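Kelch-like protein 7 (Homo sapiens, PDB 3II7) serves as the substrate-specific adapter of a BTB-CUL3-RBX1 E3 ubiquitin ligase, and the chain here is its Kelch-repeat beta-propeller domain. Local coordinates at residues Cys51-Asp55 and Asn56-Ile60. Numbering follows the deposited sequence.
Sequences CVFWD and NVVYI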
ATOM      1  N   CYS A  51       2.642   5.557  -2.093  1.00  8.11           N
ATOM      2  CA  CYS A  51       4.090   5.667  -1.939  1.00  7.29           C
ATOM      3  C   CYS A  51       4.767   4.353  -2.273  1.00  7.63           C
ATOM      4  O   CYS A  51       4.109   3.310  -2.319  1.00  8.25           O
ATOM      5  CB  CYS A  51       4.472   6.141  -0.559  1.00 10.47           C
ATOM      6  SG  CYS A  51       4.438   4.896   0.678  1.00 10.10           S
ATOM      7  N   VAL A  52       6.054   4.411  -2.572  1.00  6.39           N
ATOM      8  CA  VAL A  52       6.799   3.219  -2.913  0.50  6.07           C
ATOM      9  C   VAL A  52       8.270   3.487  -2.631  1.00  7.12           C
ATOM     10  O   VAL A  52       8.732   4.610  -2.782  1.00  9.00           O
ATOM     11  CB  VAL A  52       6.556   2.815  -4.425  0.50  7.95           C
ATOM     12  CG1 VAL A  52       6.646   4.061  -5.334  0.50  4.70           C
ATOM     13  CG2 VAL A  52       7.514   1.732  -4.889  0.50 14.18           C
ATOM     14  N   PHE A  53       8.980   2.451  -2.203  1.00  6.08           N
ATOM     15  CA  PHE A  53      10.399   2.563  -1.932  1.00  3.43           C
ATOM     16  C   PHE A  53      11.219   1.826  -2.973  1.00  5.96           C
ATOM     17  O   PHE A  53      10.905   0.675  -3.311  1.00  7.29           O
ATOM     18  CB  PHE A  53      10.712   2.004  -0.562  1.00  5.98           C
ATOM     19  CG  PHE A  53      12.149   2.036  -0.223  1.00  7.88           C
ATOM     20  CD1 PHE A  53      12.749   3.226   0.193  1.00  7.26           C
ATOM     21  CD2 PHE A  53      12.928   0.889  -0.299  1.00  5.91           C
ATOM     22  CE1 PHE A  53      14.104   3.239   0.539  1.00  7.12           C
ATOM     23  CE2 PHE A  53      14.283   0.917   0.022  1.00  5.88           C
ATOM     24  CZ  PHE A  53      14.861   2.070   0.443  1.00  4.33           C
ATOM     25  N   TRP A  54      12.274   2.479  -3.476  1.00  6.37           N
ATOM     26  CA  TRP A  54      13.265   1.811  -4.331  1.00  5.71           C
ATOM     27  C   TRP A  54      14.631   2.469  -4.163  1.00  6.78           C
ATOM     28  O   TRP A  54      14.735   3.678  -4.266  1.00  6.73           O
ATOM     29  CB  TRP A  54      12.878   1.830  -5.814  1.00  3.84           C
ATOM     30  CG  TRP A  54      13.875   1.124  -6.638  1.00  5.74           C
ATOM     31  CD1 TRP A  54      14.848   1.689  -7.409  1.00  7.61           C
ATOM     32  CD2 TRP A  54      14.091  -0.288  -6.695  1.00  7.80           C
ATOM     33  NE1 TRP A  54      15.637   0.721  -7.962  1.00 13.03           N
ATOM     34  CE2 TRP A  54      15.188  -0.508  -7.550  1.00  9.81           C
ATOM     35  CE3 TRP A  54      13.443  -1.394  -6.122  1.00 12.02           C
ATOM     36  CZ2 TRP A  54      15.664  -1.788  -7.842  1.00 16.33           C
ATOM     37  CZ3 TRP A  54      13.910  -2.670  -6.423  1.00 17.04           C
ATOM     38  CH2 TRP A  54      15.011  -2.853  -7.274  1.00 11.67           C
ATOM     39  N   ASP A  55      15.662   1.648  -3.921  1.00  5.20           N
ATOM     40  CA  ASP A  55      17.074   2.099  -3.936  1.00  7.20           C
ATOM     41  C   ASP A  55      17.282   3.441  -3.218  1.00  6.12           C
ATOM     42  O   ASP A  55      17.683   4.457  -3.802  1.00  8.35           O
ATOM     43  CB  ASP A  55      17.575   2.155  -5.374  1.00  9.52           C
ATOM     44  CG  ASP A  55      19.060   2.418  -5.483  1.00 13.88           C
ATOM     45  OD1 ASP A  55      19.841   2.022  -4.585  1.00 13.98           O
ATOM     46  OD2 ASP A  55      19.437   3.028  -6.493  1.00 18.00           O
ATOM     47  N   ASN A  56      16.992   3.403  -1.928  1.00  6.44           N
ATOM     48  CA  ASN A  56      17.192   4.514  -0.992  1.00  6.69           C
ATOM     49  C   ASN A  56      16.231   5.703  -1.107  1.00  5.98           C
ATOM     50  O   ASN A  56      16.418   6.703  -0.388  1.00  7.12           O
ATOM     51  CB  ASN A  56      18.634   5.011  -1.030  1.00  9.72           C
ATOM     52  CG  ASN A  56      19.625   3.951  -0.576  1.00 12.38           C
ATOM     53  OD1 ASN A  56      19.312   3.126   0.296  1.00 17.81           O
ATOM     54  ND2 ASN A  56      20.827   3.994  -1.124  1.00 28.48           N
ATOM     55  N   VAL A  57      15.210   5.580  -1.954  1.00  6.30           N
ATOM     56  CA  VAL A  57      14.258   6.668  -2.192  1.00  3.68           C
ATOM     57  C   VAL A  57      12.812   6.226  -1.965  1.00  5.47           C
ATOM     58  O   VAL A  57      12.366   5.190  -2.525  1.00  3.95           O
ATOM     59  CB  VAL A  57      14.409   7.228  -3.625  1.00  6.32           C
ATOM     60  CG1 VAL A  57      13.436   8.423  -3.850  1.00  5.94           C
ATOM     61  CG2 VAL A  57      15.854   7.670  -3.878  1.00  5.47           C
ATOM     62  N   VAL A  58      12.076   7.029  -1.168  1.00  7.18           N
ATOM     63  CA  VAL A  58      10.608   6.918  -1.055  1.00  5.56           C
ATOM     64  C   VAL A  58      10.009   7.876  -2.062  1.00  7.79           C
ATOM     65  O   VAL A  58      10.318   9.076  -2.040  1.00  7.02           O
ATOM     66  CB  VAL A  58      10.086   7.279   0.326  1.00  3.74           C
ATOM     67  CG1 VAL A  58       8.548   7.215   0.348  1.00  2.94           C
ATOM     68  CG2 VAL A  58      10.677   6.352   1.447  1.00  5.13           C
ATOM     69  N   TYR A  59       9.186   7.341  -2.971  1.00  5.84           N
ATOM     70  CA  TYR A  59       8.448   8.155  -3.947  1.00  6.18           C
ATOM     71  C   TYR A  59       7.019   8.305  -3.478  1.00  6.17           C
ATOM     72  O   TYR A  59       6.337   7.284  -3.156  1.00  5.16           O
ATOM     73  CB  TYR A  59       8.455   7.485  -5.322  1.00  5.49           C
ATOM     74  CG  TYR A  59       9.835   7.346  -5.901  1.00  8.28           C
ATOM     75  CD1 TYR A  59      10.343   8.299  -6.780  1.00  8.58           C
ATOM     76  CD2 TYR A  59      10.630   6.280  -5.570  1.00  4.83           C
ATOM     77  CE1 TYR A  59      11.613   8.176  -7.310  1.00 10.63           C
ATOM     78  CE2 TYR A  59      11.901   6.121  -6.109  1.00  7.48           C
ATOM     79  CZ  TYR A  59      12.397   7.077  -6.974  1.00  8.51           C
ATOM     80  OH  TYR A  59      13.651   6.943  -7.487  1.00  6.63           O
ATOM     81  N   ILE A  60       6.562   9.558  -3.419  1.00  6.02           N
ATOM     82  CA  ILE A  60       5.180   9.883  -3.054  1.00  4.82           C
ATOM     83  C   ILE A  60       4.522  10.456  -4.291  1.00  5.50           C
ATOM     84  O   ILE A  60       5.013  11.456  -4.875  1.00  5.67           O
ATOM     85  CB  ILE A  60       5.131  10.878  -1.906  1.00  5.20           C
ATOM     86  CG1 ILE A  60       5.678  10.217  -0.640  1.00 11.33           C
ATOM     87  CG2 ILE A  60       3.647  11.370  -1.647  1.00  6.42           C
ATOM     88  CD1 ILE A  60       5.809  11.114   0.534  1.00 18.19           C
TER
HETATM   89  O   HOH W   1      15.238   5.078  -6.656  1.00 10.42           O
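Phe53 reaches its ring to the backbone of the tight turn that joins strands 51-54 and 57-60, the innermost hairpin of a four-stranded propeller blade. With CG anti to the backbone N (chi1 178°), the ring runs toward the turn; CZ comes within 3.5 Å of Asn56 N and CD1 within 3.4 Å of Val57 O, while Asp55 N lies over one face near the rim. Val58 CG2 fits against the ring edge, 4.0 Å from CD1, and Val294 of strand 290-295 touches both residues. On the opposite face of the sheet, Val52 and Tyr59 form a hydrogen-bonded pair, and the CG1 branch of Val52 butts against Tyr59 CB at 3.9 Å. The phenol ring bends back alongside the hairpin toward the turn: Val57 CG1 lies over the rim of one face, Val52 O sits at its edge, and Ile104 of the next blade touches the Tyr59 side chain. Two pairs of backbone bonds zip the strands together, the straightest being Tyr59 N to Val52 O (2.8 Å, 171°). At the type I' turn, Val57 N reaches Trp54 O from above the carbonyl plane. That oxygen also accepts a bond from a water 2.8 Å away, which is hydrogen-bonded to Tyr59 OH as well. The water thus ties the buried tyrosine's hydroxyl to the turn carbonyl, a polar link that would probably help to fix the direction of the hydroxyl.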